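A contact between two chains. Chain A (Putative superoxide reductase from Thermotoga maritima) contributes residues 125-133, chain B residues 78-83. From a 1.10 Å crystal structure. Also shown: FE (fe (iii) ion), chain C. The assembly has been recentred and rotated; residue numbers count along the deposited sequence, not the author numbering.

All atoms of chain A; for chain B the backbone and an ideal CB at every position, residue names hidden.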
ATOM      1  N   SER A 125       2.064   5.908 -12.353  1.00  5.52           N
ATOM      2  CA  SER A 125       2.663   6.651 -11.252  1.00  6.31           C
ATOM      3  C   SER A 125       1.774   7.792 -10.815  1.00  5.50           C
ATOM      4  O   SER A 125       0.902   8.238 -11.597  1.00  6.05           O
ATOM      5  CB  SER A 125       4.054   7.151 -11.634  1.00  6.63           C
ATOM      6  OG  SER A 125       4.000   7.976 -12.758  1.00  7.76           O
ATOM      7  N   TYR A 126       1.989   8.272  -9.609  1.00  5.38           N
ATOM      8  CA  TYR A 126       1.130   9.264  -8.984  1.00  4.85           C
ATOM      9  C   TYR A 126       1.988  10.316  -8.293  1.00  4.85           C
ATOM     10  O   TYR A 126       2.800  10.003  -7.440  1.00  5.47           O
ATOM     11  CB  TYR A 126       0.212   8.574  -7.944  1.00  4.95           C
ATOM     12  CG  TYR A 126      -0.715   9.533  -7.244  1.00  5.38           C
ATOM     13  CD1 TYR A 126      -1.681  10.246  -7.935  1.00  5.75           C
ATOM     14  CD2 TYR A 126      -0.588   9.756  -5.911  1.00  6.24           C
ATOM     15  CE1 TYR A 126      -2.471  11.184  -7.280  1.00  5.94           C
ATOM     16  CE2 TYR A 126      -1.381  10.690  -5.229  1.00  5.98           C
ATOM     17  CZ  TYR A 126      -2.300  11.399  -5.939  1.00  5.63           C
ATOM     18  OH  TYR A 126      -3.080  12.381  -5.324  1.00  6.63           O
ATOM     19  N   CYS A 127       1.732  11.580  -8.673  1.00  5.90           N
ATOM     20  CA  CYS A 127       2.285  12.767  -8.019  1.00  5.24           C
ATOM     21  C   CYS A 127       1.246  13.302  -7.072  1.00  6.25           C
ATOM     22  O   CYS A 127       0.050  13.250  -7.332  1.00  6.29           O
ATOM     23  CB  CYS A 127       2.635  13.786  -9.101  1.00  6.04           C
ATOM     24  SG  CYS A 127       3.195  15.355  -8.337  1.00  6.12           S
ATOM     25  N   ASN A 128       1.697  13.781  -5.927  1.00  5.42           N
ATOM     26  CA  ASN A 128       0.749  14.296  -4.913  1.00  5.89           C
ATOM     27  C   ASN A 128      -0.043  15.528  -5.374  1.00  6.55           C
ATOM     28  O   ASN A 128      -1.106  15.788  -4.804  1.00  7.39           O
ATOM     29  CB  ASN A 128       1.398  14.534  -3.563  1.00  5.84           C
ATOM     30  CG  ASN A 128       2.264  15.761  -3.515  1.00  6.20           C
ATOM     31  OD1 ASN A 128       2.876  16.154  -4.512  1.00  6.98           O
ATOM     32  ND2 ASN A 128       2.366  16.371  -2.326  1.00  8.34           N
ATOM     33  N   ILE A 129       0.417  16.243  -6.421  1.00  5.84           N
ATOM     34  CA  ILE A 129      -0.332  17.382  -6.926  1.00  6.08           C
ATOM     35  C   ILE A 129      -0.585  17.345  -8.422  1.00  5.76           C
ATOM     36  O   ILE A 129      -1.381  18.125  -8.915  1.00  6.61           O
ATOM     37  CB  ILE A 129       0.341  18.741  -6.518  1.00  6.32           C
ATOM     38  CG1 ILE A 129       1.658  18.953  -7.245  1.00  6.77           C
ATOM     39  CG2 ILE A 129       0.453  18.818  -5.013  1.00  7.74           C
ATOM     40  CD1 ILE A 129       2.396  20.239  -6.840  1.00  8.09           C
ATOM     41  N   HIS A 130       0.071  16.445  -9.194  1.00  5.50           N
ATOM     42  CA  HIS A 130      -0.092  16.387 -10.629  1.00  5.33           C
ATOM     43  C   HIS A 130      -0.706  15.067 -11.133  1.00  5.63           C
ATOM     44  O   HIS A 130      -0.600  14.735 -12.325  1.00  6.21           O
ATOM     45  CB  HIS A 130       1.239  16.615 -11.352  1.00  6.41           C
ATOM     46  CG  HIS A 130       1.824  17.979 -11.095  1.00  6.76           C
ATOM     47  ND1 HIS A 130       3.069  18.175 -10.501  1.00  6.52           N
ATOM     48  CD2 HIS A 130       1.337  19.220 -11.396  1.00  7.38           C
ATOM     49  CE1 HIS A 130       3.291  19.472 -10.453  1.00  7.30           C
ATOM     50  NE2 HIS A 130       2.282  20.130 -10.979  1.00  7.37           N
ATOM     51  N   GLY A 131      -1.379  14.354 -10.230  1.00  6.06           N
ATOM     52  CA  GLY A 131      -2.176  13.210 -10.640  1.00  6.20           C
ATOM     53  C   GLY A 131      -1.406  12.046 -11.241  1.00  5.31           C
ATOM     54  O   GLY A 131      -0.267  11.756 -10.863  1.00  5.63           O
ATOM     55  N   LEU A 132      -2.112  11.291 -12.076  1.00  5.88           N
ATOM     56  CA  LEU A 132      -1.711   9.999 -12.598  1.00  5.30           C
ATOM     57  C   LEU A 132      -1.091  10.091 -13.992  1.00  6.05           C
ATOM     58  O   LEU A 132      -1.554  10.845 -14.873  1.00  6.39           O
ATOM     59  CB  LEU A 132      -2.947   9.076 -12.710  1.00  6.12           C
ATOM     60  CG  LEU A 132      -3.542   8.651 -11.342  1.00  5.84           C
ATOM     61  CD1 LEU A 132      -4.926   7.948 -11.618  1.00  6.77           C
ATOM     62  CD2 LEU A 132      -2.648   7.741 -10.573  1.00  6.65           C
ATOM     63  N   TRP A 133      -0.116   9.197 -14.220  1.00  5.62           N
ATOM     64  CA  TRP A 133       0.667   9.116 -15.436  1.00  5.87           C
ATOM     65  C   TRP A 133       0.944   7.661 -15.733  1.00  6.23           C
ATOM     66  O   TRP A 133       1.122   6.857 -14.819  1.00  6.50           O
ATOM     67  CB  TRP A 133       2.021   9.855 -15.213  1.00  5.97           C
ATOM     68  CG  TRP A 133       1.804  11.289 -14.886  1.00  6.24           C
ATOM     69  CD1 TRP A 133       1.438  11.802 -13.666  1.00  7.10           C
ATOM     70  CD2 TRP A 133       1.781  12.391 -15.793  1.00  7.26           C
ATOM     71  NE1 TRP A 133       1.240  13.156 -13.772  1.00  7.68           N
ATOM     72  CE2 TRP A 133       1.398  13.525 -15.071  1.00  7.99           C
ATOM     73  CE3 TRP A 133       2.022  12.509 -17.164  1.00  8.17           C
ATOM     74  CZ2 TRP A 133       1.331  14.804 -15.665  1.00 10.66           C
ATOM     75  CZ3 TRP A 133       1.945  13.750 -17.750  1.00 11.40           C
ATOM     76  CH2 TRP A 133       1.570  14.878 -17.023  1.00 13.05           C
TER
ATOM     77  N   UNK B  78      -7.276  19.891 -13.267  1.00  8.04           N
ATOM     78  CA  UNK B  78      -6.794  18.928 -14.266  1.00  8.15           C
ATOM     79  C   UNK B  78      -6.616  17.480 -13.765  1.00  7.73           C
ATOM     80  O   UNK B  78      -6.352  16.604 -14.602  1.00  9.12           O
ATOM     81  CB  UNK B  78      -5.454  19.423 -14.813  1.00  8.15           C
ATOM     82  N   UNK B  79      -6.627  17.259 -12.467  1.00  6.91           N
ATOM     83  CA  UNK B  79      -6.055  16.051 -11.887  1.00  6.69           C
ATOM     84  C   UNK B  79      -7.083  15.264 -11.053  1.00  7.28           C
ATOM     85  O   UNK B  79      -8.115  15.788 -10.645  1.00  7.08           O
ATOM     86  CB  UNK B  79      -4.849  16.417 -11.020  1.00  6.69           C
ATOM     87  N   UNK B  80      -6.691  14.012 -10.708  1.00  6.09           N
ATOM     88  CA  UNK B  80      -7.245  13.309  -9.605  1.00  5.96           C
ATOM     89  C   UNK B  80      -6.293  13.281  -8.434  1.00  6.63           C
ATOM     90  O   UNK B  80      -5.057  13.385  -8.600  1.00  6.94           O
ATOM     91  CB  UNK B  80      -7.625  11.888 -10.025  1.00  5.96           C
ATOM     92  N   UNK B  81      -6.864  13.065  -7.227  1.00  5.53           N
ATOM     93  CA  UNK B  81      -6.157  12.966  -5.997  1.00  5.47           C
ATOM     94  C   UNK B  81      -6.531  11.664  -5.342  1.00  6.09           C
ATOM     95  O   UNK B  81      -7.715  11.346  -5.220  1.00  6.69           O
ATOM     96  CB  UNK B  81      -6.451  14.161  -5.088  1.00  5.47           C
ATOM     97  N   UNK B  82      -5.526  10.888  -4.932  1.00  5.70           N
ATOM     98  CA  UNK B  82      -5.775   9.609  -4.278  1.00  4.87           C
ATOM     99  C   UNK B  82      -6.226   9.888  -2.846  1.00  4.74           C
ATOM    100  O   UNK B  82      -5.458  10.343  -2.006  1.00  6.75           O
ATOM    101  CB  UNK B  82      -4.531   8.719  -4.303  1.00  4.87           C
ATOM    102  N   UNK B  83      -7.489   9.656  -2.587  1.00  5.38           N
ATOM    103  CA  UNK B  83      -8.040   9.745  -1.236  1.00  5.60           C
ATOM    104  C   UNK B  83      -7.431   8.680  -0.319  1.00  5.11           C
ATOM    105  O   UNK B  83      -7.073   8.937   0.806  1.00  5.65           O
ATOM    106  CB  UNK B  83      -9.562   9.598  -1.275  1.00  5.60           C
TER
HETATM  107 FE    FE C 132       4.461  16.648  -9.809  1.00  5.79          FE

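Position 78 gives little to reason from. No atom of the chain A stretch lies within 5.5 Å of its ideal CB, and phi/psi of -74/-14 suit most residues. Pro B78 is deposited; its CD is 7.0 Å from Ile A129 O, the nearest chain A atom.

Position 79 makes the closest CA-CA pairing, its CA 5.0 Å from Gly A131 CA. CA-to-CB points toward chain A, and the ideal CB sits 4.1 Å from Gly A131 N and 4.4 Å from His A130 C. Ahead lies mostly main chain at 129-131, with the imidazole beyond. A flat side chain could lie against this surface; a long aliphatic one would also suit. The residue is Tyr B79, with chi1 at -53° (m). His A130 CA stands 3.8 Å from the centroid of the Tyr B79 ring, 8° off the normal, a CH-pi contact. The His A130 ring, which binds the iron through ND1, directs its edge toward the same tyrosine in an offset edge-to-face pair, planes at 79°. An ideal CB on Gly A131 would fall 3.2 Å from Tyr B79 CB, a tight fit, and the positive phi of 64° independently favours glycine there.

At position 80 CA-to-CB runs sideways, with Leu A132 CD1 5.0 Å from the ideal CB. Valine, isoleucine or leucine are all plausible. Val B80 places CG2 3.6 Å from Leu A132 CD1. Val B80 O lies 3.5 Å from Gly A131 CA in a CA-H...O contact, and one water donates to both Val B80 O and Cys A127 O while accepting from Gly A131 N.

Position 81 has a sideways CB, 3.8 Å from Tyr A126 OH. The carbonyls of Asn A128 and Ile A129 are acceptors farther out, so a long side chain ending in a donor is reasonable, though not compelled. It is Tyr B81; a water donates to both Tyr B81 OH (2.7 Å) and Ile A129 O (2.8 Å), bridging the two.

Position 82 points toward chain A, its ideal CB 3.8 Å from Tyr A126 CE2. Any residue with a CB methylene could pack on the ring, and an apolar or a long polar chain would do; the atoms in view do not choose between them. Glu B82 sets CB over the ring face, 4.2 Å from the Tyr A126 centroid, while Glu B82 N donates to Tyr A126 OH (2.9 Å, 159°). Its carboxylate is hydrogen-bonded elsewhere in the structure.

Position 83 points away and is unconstrained here; it is Val B83.

Chain B, residues 78-83: PYVYEV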
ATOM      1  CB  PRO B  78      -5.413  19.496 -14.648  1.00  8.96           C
ATOM      2  CG  PRO B  78      -5.423  20.918 -14.262  1.00  9.75           C
ATOM      3  CD  PRO B  78      -6.280  20.962 -13.048  1.00  8.57           C
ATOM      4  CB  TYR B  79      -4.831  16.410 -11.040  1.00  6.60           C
ATOM      5  CG  TYR B  79      -3.805  17.236 -11.797  1.00  7.01           C
ATOM      6  CD1 TYR B  79      -3.145  16.720 -12.915  1.00  7.28           C
ATOM      7  CD2 TYR B  79      -3.527  18.518 -11.434  1.00  7.79           C
ATOM      8  CE1 TYR B  79      -2.228  17.468 -13.608  1.00  8.18           C
ATOM      9  CE2 TYR B  79      -2.631  19.304 -12.135  1.00  7.78           C
ATOM     10  CZ  TYR B  79      -1.999  18.777 -13.246  1.00  7.95           C
ATOM     11  OH  TYR B  79      -1.081  19.530 -13.955  1.00  9.55           O
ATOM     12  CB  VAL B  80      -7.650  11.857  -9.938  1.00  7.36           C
ATOM     13  CG1 VAL B  80      -8.854  11.840 -10.872  1.00  8.38           C
ATOM     14  CG2 VAL B  80      -6.504  11.033 -10.558  1.00  7.85           C
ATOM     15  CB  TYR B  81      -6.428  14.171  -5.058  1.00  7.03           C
ATOM     16  CG  TYR B  81      -6.120  15.468  -5.769  1.00  6.81           C
ATOM     17  CD1 TYR B  81      -4.864  15.992  -5.776  1.00 10.08           C
ATOM     18  CD2 TYR B  81      -7.048  16.033  -6.607  1.00  8.25           C
ATOM     19  CE1 TYR B  81      -4.564  17.130  -6.542  1.00 11.64           C
ATOM     20  CE2 TYR B  81      -6.751  17.144  -7.337  1.00  6.94           C
ATOM     21  CZ  TYR B  81      -5.507  17.705  -7.292  1.00  8.96           C
ATOM     22  OH  TYR B  81      -5.191  18.819  -8.061  1.00  9.97           O
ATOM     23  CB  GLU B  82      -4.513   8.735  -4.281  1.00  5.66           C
ATOM     24  CG  GLU B  82      -4.808   7.282  -3.845  1.00  4.94           C
ATOM     25  CD  GLU B  82      -3.595   6.393  -3.912  1.00  5.68           C
ATOM     26  OE1 GLU B  82      -2.599   6.720  -3.213  1.00  5.41           O
ATOM     27  OE2 GLU B  82      -3.649   5.358  -4.637  1.00  6.12           O
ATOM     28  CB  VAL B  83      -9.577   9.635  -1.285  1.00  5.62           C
ATOM     29  CG1 VAL B  83     -10.214   9.374   0.074  1.00  7.24           C
ATOM     30  CG2 VAL B  83     -10.165  10.885  -1.946  1.00  7.30           C
TER
HETATM   31  O   HOH W   1      -2.416  14.714  -7.642  1.00  7.70           O
HETATM   32  O   HOH W   2      -4.605  13.030 -12.944  1.00  8.01           O
HETATM   33  O   HOH W   3      -2.905  20.225  -7.959  1.00  7.84           O
HETATM   34  O   HOH W   4      -3.239  12.253  -2.848  0.50 11.20           O
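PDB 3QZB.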